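Local coordinates for integral membrane indolylacetylinositol arabinosyltransferase EmbB (Mycolicibacterium smegmatis MC2 155, PDB 7BVC), which probably transfers arabinose units during polymerisation of the arabinan of cell-wall arabinogalactan, working as an integral membrane glycosyltransferase that binds ethambutol, at residues L40-T50 / P218-A229. Sequence-based numbering, arbitrary orientation.
Sequences LSVSIPLLPVT and PTALKLAAMLLA
At the ends of two predicted transmembrane spans, an irregular, helix-like turn (40-45) and the loop after it run antiparallel to 218-229, which holds the short helix 220-224; the two segments sit at strands 49-55 and 216-218, neighbours in one antiparallel sheet. Leu47 and Ala225 meet at the middle: Leu47 CD1 rests 3.8 Å from Ala225 CB, a methyl small enough to let Ile44 CD1 approach it as well, also at 3.8 Å. The side chains of Leu47 and Leu221 cross at about a right angle, Leu47 CD2 touching Leu221 CD2 at 3.7 Å. Ile44 CG2 meanwhile lies 3.9 Å from Met226 CG, and farther along Leu40 CD1 reaches Leu228 CB. Lys222 suits its place twice over, its methylenes matching the apolar surface and its amine a carbonyl beyond. With CG anti to the backbone N (chi1 -155°) and the chain extended, Lys222 CG lies 3.8 Å from Leu47 CB, while NZ is carried on to hydrogen-bond Phe480 O. Thr219 OG1 donates to Pro48 O at 3.1 Å, from above the carbonyl plane. Aliphatic contacts thus make up most of the join, with the threonine bond linking residues beside the strands and Phe480 O probably helping to stabilise the buried lysine's likely positive charge.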
loop_
_atom_site.group_PDB
_atom_site.type_symbol
_atom_site.label_atom_id
_atom_site.label_comp_id
_atom_site.label_asym_id
_atom_site.label_seq_id
_atom_site.Cartn_x
_atom_site.Cartn_y
_atom_site.Cartn_z
ATOM N N LEU B 40 -6.487 -35.787 -31.216
ATOM C CA LEU B 40 -7.250 -36.412 -30.143
ATOM C C LEU B 40 -7.177 -35.633 -28.841
ATOM O O LEU B 40 -8.063 -35.785 -27.995
ATOM C CB LEU B 40 -6.762 -37.841 -29.906
ATOM C CG LEU B 40 -7.448 -38.938 -30.718
ATOM C CD1 LEU B 40 -7.025 -40.306 -30.222
ATOM C CD2 LEU B 40 -8.954 -38.786 -30.645
ATOM N N SER B 41 -6.145 -34.810 -28.657
ATOM C CA SER B 41 -5.987 -34.062 -27.418
ATOM C C SER B 41 -6.821 -32.791 -27.388
ATOM O O SER B 41 -7.149 -32.311 -26.298
ATOM C CB SER B 41 -4.519 -33.708 -27.200
ATOM O OG SER B 41 -3.733 -34.872 -27.012
ATOM N N VAL B 42 -7.163 -32.232 -28.550
ATOM C CA VAL B 42 -8.015 -31.049 -28.595
ATOM C C VAL B 42 -9.492 -31.396 -28.516
ATOM O O VAL B 42 -10.327 -30.490 -28.370
ATOM C CB VAL B 42 -7.745 -30.221 -29.867
ATOM C CG1 VAL B 42 -6.264 -29.920 -29.995
ATOM C CG2 VAL B 42 -8.252 -30.957 -31.095
ATOM N N SER B 43 -9.844 -32.678 -28.600
ATOM C CA SER B 43 -11.226 -33.119 -28.488
ATOM C C SER B 43 -11.588 -33.592 -27.087
ATOM O O SER B 43 -12.767 -33.847 -26.825
ATOM C CB SER B 43 -11.509 -34.241 -29.492
ATOM O OG SER B 43 -10.745 -35.394 -29.191
ATOM N N ILE B 44 -10.608 -33.722 -26.188
ATOM C CA ILE B 44 -10.918 -34.110 -24.810
ATOM C C ILE B 44 -11.774 -33.066 -24.109
ATOM O O ILE B 44 -12.736 -33.448 -23.425
ATOM C CB ILE B 44 -9.626 -34.443 -24.048
ATOM C CG1 ILE B 44 -8.791 -35.451 -24.834
ATOM C CG2 ILE B 44 -9.947 -34.992 -22.672
ATOM C CD1 ILE B 44 -9.478 -36.778 -25.032
ATOM N N PRO B 45 -11.507 -31.760 -24.213
ATOM C CA PRO B 45 -12.427 -30.787 -23.604
ATOM C C PRO B 45 -13.826 -30.817 -24.191
ATOM O O PRO B 45 -14.748 -30.268 -23.575
ATOM C CB PRO B 45 -11.745 -29.441 -23.872
ATOM C CG PRO B 45 -10.314 -29.770 -24.021
ATOM C CD PRO B 45 -10.280 -31.100 -24.701
ATOM N N LEU B 46 -14.023 -31.439 -25.349
ATOM C CA LEU B 46 -15.319 -31.477 -26.018
ATOM C C LEU B 46 -15.715 -32.936 -26.216
ATOM O O LEU B 46 -15.504 -33.503 -27.290
ATOM C CB LEU B 46 -15.244 -30.743 -27.357
ATOM C CG LEU B 46 -14.812 -29.279 -27.311
ATOM C CD1 LEU B 46 -14.629 -28.726 -28.712
ATOM C CD2 LEU B 46 -15.815 -28.459 -26.536
ATOM N N LEU B 47 -16.324 -33.534 -25.189
ATOM C CA LEU B 47 -16.724 -34.933 -25.240
ATOM C C LEU B 47 -17.749 -35.160 -24.145
ATOM O O LEU B 47 -17.645 -34.528 -23.085
ATOM C CB LEU B 47 -15.526 -35.874 -25.059
ATOM C CG LEU B 47 -14.832 -36.380 -26.329
ATOM C CD1 LEU B 47 -13.565 -37.148 -25.998
ATOM C CD2 LEU B 47 -15.766 -37.230 -27.172
ATOM N N PRO B 48 -18.738 -36.030 -24.351
ATOM C CA PRO B 48 -19.810 -36.176 -23.362
ATOM C C PRO B 48 -19.287 -36.613 -22.001
ATOM O O PRO B 48 -18.314 -37.363 -21.894
ATOM C CB PRO B 48 -20.721 -37.245 -23.977
ATOM C CG PRO B 48 -19.868 -37.949 -24.973
ATOM C CD PRO B 48 -18.939 -36.913 -25.510
ATOM N N VAL B 49 -19.949 -36.123 -20.957
ATOM C CA VAL B 49 -19.635 -36.467 -19.578
ATOM C C VAL B 49 -20.947 -36.669 -18.834
ATOM O O VAL B 49 -21.987 -36.124 -19.214
ATOM C CB VAL B 49 -18.763 -35.383 -18.902
ATOM C CG1 VAL B 49 -19.604 -34.181 -18.513
ATOM C CG2 VAL B 49 -18.037 -35.948 -17.699
ATOM N N THR B 50 -20.904 -37.476 -17.780
ATOM C CA THR B 50 -22.084 -37.814 -16.993
ATOM C C THR B 50 -22.038 -37.082 -15.661
ATOM O O THR B 50 -21.008 -37.088 -14.982
ATOM C CB THR B 50 -22.174 -39.322 -16.761
ATOM O OG1 THR B 50 -22.281 -39.991 -18.022
ATOM C CG2 THR B 50 -23.388 -39.660 -15.918
ATOM N N PRO B 218 -16.167 -39.012 -16.409
ATOM C CA PRO B 218 -16.186 -39.222 -17.859
ATOM C C PRO B 218 -16.879 -40.520 -18.243
ATOM O O PRO B 218 -17.059 -41.431 -17.433
ATOM C CB PRO B 218 -14.701 -39.259 -18.228
ATOM C CG PRO B 218 -14.039 -39.761 -16.998
ATOM C CD PRO B 218 -14.814 -39.173 -15.850
ATOM N N THR B 219 -17.272 -40.586 -19.510
ATOM C CA THR B 219 -17.939 -41.755 -20.059
ATOM C C THR B 219 -16.907 -42.688 -20.687
ATOM O O THR B 219 -15.696 -42.492 -20.556
ATOM C CB THR B 219 -19.006 -41.332 -21.065
ATOM O OG1 THR B 219 -18.432 -40.429 -22.017
ATOM C CG2 THR B 219 -20.154 -40.644 -20.360
ATOM N N ALA B 220 -17.380 -43.728 -21.378
ATOM C CA ALA B 220 -16.466 -44.650 -22.041
ATOM C C ALA B 220 -15.766 -43.996 -23.223
ATOM O O ALA B 220 -14.608 -44.317 -23.510
ATOM C CB ALA B 220 -17.218 -45.899 -22.494
ATOM N N LEU B 221 -16.445 -43.080 -23.912
ATOM C CA LEU B 221 -15.842 -42.415 -25.061
ATOM C C LEU B 221 -14.710 -41.491 -24.628
ATOM O O LEU B 221 -13.618 -41.511 -25.211
ATOM C CB LEU B 221 -16.908 -41.640 -25.831
ATOM C CG LEU B 221 -16.573 -41.242 -27.267
ATOM C CD1 LEU B 221 -16.368 -42.477 -28.125
ATOM C CD2 LEU B 221 -17.674 -40.368 -27.840
ATOM N N LYS B 222 -14.951 -40.675 -23.601
ATOM C CA LYS B 222 -13.928 -39.764 -23.104
ATOM C C LYS B 222 -12.773 -40.489 -22.428
ATOM O O LYS B 222 -11.715 -39.884 -22.235
ATOM C CB LYS B 222 -14.549 -38.759 -22.132
ATOM C CG LYS B 222 -13.791 -37.448 -22.026
ATOM C CD LYS B 222 -14.319 -36.592 -20.891
ATOM C CE LYS B 222 -13.582 -35.268 -20.818
ATOM N NZ LYS B 222 -13.898 -34.527 -19.569
ATOM N N LEU B 223 -12.946 -41.759 -22.065
ATOM C CA LEU B 223 -11.848 -42.554 -21.529
ATOM C C LEU B 223 -11.060 -43.242 -22.634
ATOM O O LEU B 223 -9.828 -43.308 -22.569
ATOM C CB LEU B 223 -12.381 -43.597 -20.544
ATOM C CG LEU B 223 -12.497 -43.166 -19.084
ATOM C CD1 LEU B 223 -13.167 -44.253 -18.264
ATOM C CD2 LEU B 223 -11.130 -42.828 -18.514
ATOM N N ALA B 224 -11.754 -43.763 -23.649
ATOM C CA ALA B 224 -11.060 -44.341 -24.794
ATOM C C ALA B 224 -10.301 -43.280 -25.576
ATOM O O ALA B 224 -9.299 -43.591 -26.228
ATOM C CB ALA B 224 -12.053 -45.063 -25.701
ATOM N N ALA B 225 -10.755 -42.029 -25.527
ATOM C CA ALA B 225 -10.040 -40.941 -26.179
ATOM C C ALA B 225 -8.938 -40.351 -25.312
ATOM O O ALA B 225 -8.068 -39.651 -25.838
ATOM C CB ALA B 225 -11.015 -39.835 -26.589
ATOM N N MET B 226 -8.956 -40.606 -24.004
ATOM C CA MET B 226 -7.871 -40.184 -23.128
ATOM C C MET B 226 -6.751 -41.207 -23.063
ATOM O O MET B 226 -5.580 -40.828 -22.944
ATOM C CB MET B 226 -8.397 -39.923 -21.715
ATOM C CG MET B 226 -8.907 -38.511 -21.488
ATOM S SD MET B 226 -9.920 -38.381 -20.003
ATOM C CE MET B 226 -8.830 -39.114 -18.790
ATOM N N LEU B 227 -7.080 -42.493 -23.137
ATOM C CA LEU B 227 -6.081 -43.553 -23.159
ATOM C C LEU B 227 -5.565 -43.840 -24.562
ATOM O O LEU B 227 -4.869 -44.840 -24.760
ATOM C CB LEU B 227 -6.649 -44.834 -22.539
ATOM C CG LEU B 227 -6.629 -45.000 -21.014
ATOM C CD1 LEU B 227 -7.287 -43.838 -20.281
ATOM C CD2 LEU B 227 -7.283 -46.315 -20.621
ATOM N N LEU B 228 -5.892 -42.990 -25.534
ATOM C CA LEU B 228 -5.373 -43.109 -26.888
ATOM C C LEU B 228 -4.589 -41.885 -27.325
ATOM O O LEU B 228 -3.959 -41.918 -28.390
ATOM C CB LEU B 228 -6.513 -43.369 -27.881
ATOM C CG LEU B 228 -6.729 -44.827 -28.284
ATOM C CD1 LEU B 228 -8.002 -44.980 -29.097
ATOM C CD2 LEU B 228 -5.530 -45.344 -29.060
ATOM N N ALA B 229 -4.611 -40.806 -26.548
ATOM C CA ALA B 229 -3.753 -39.656 -26.780
ATOM C C ALA B 229 -2.442 -39.755 -26.019
ATOM O O ALA B 229 -1.568 -38.901 -26.197
ATOM C CB ALA B 229 -4.478 -38.363 -26.398
#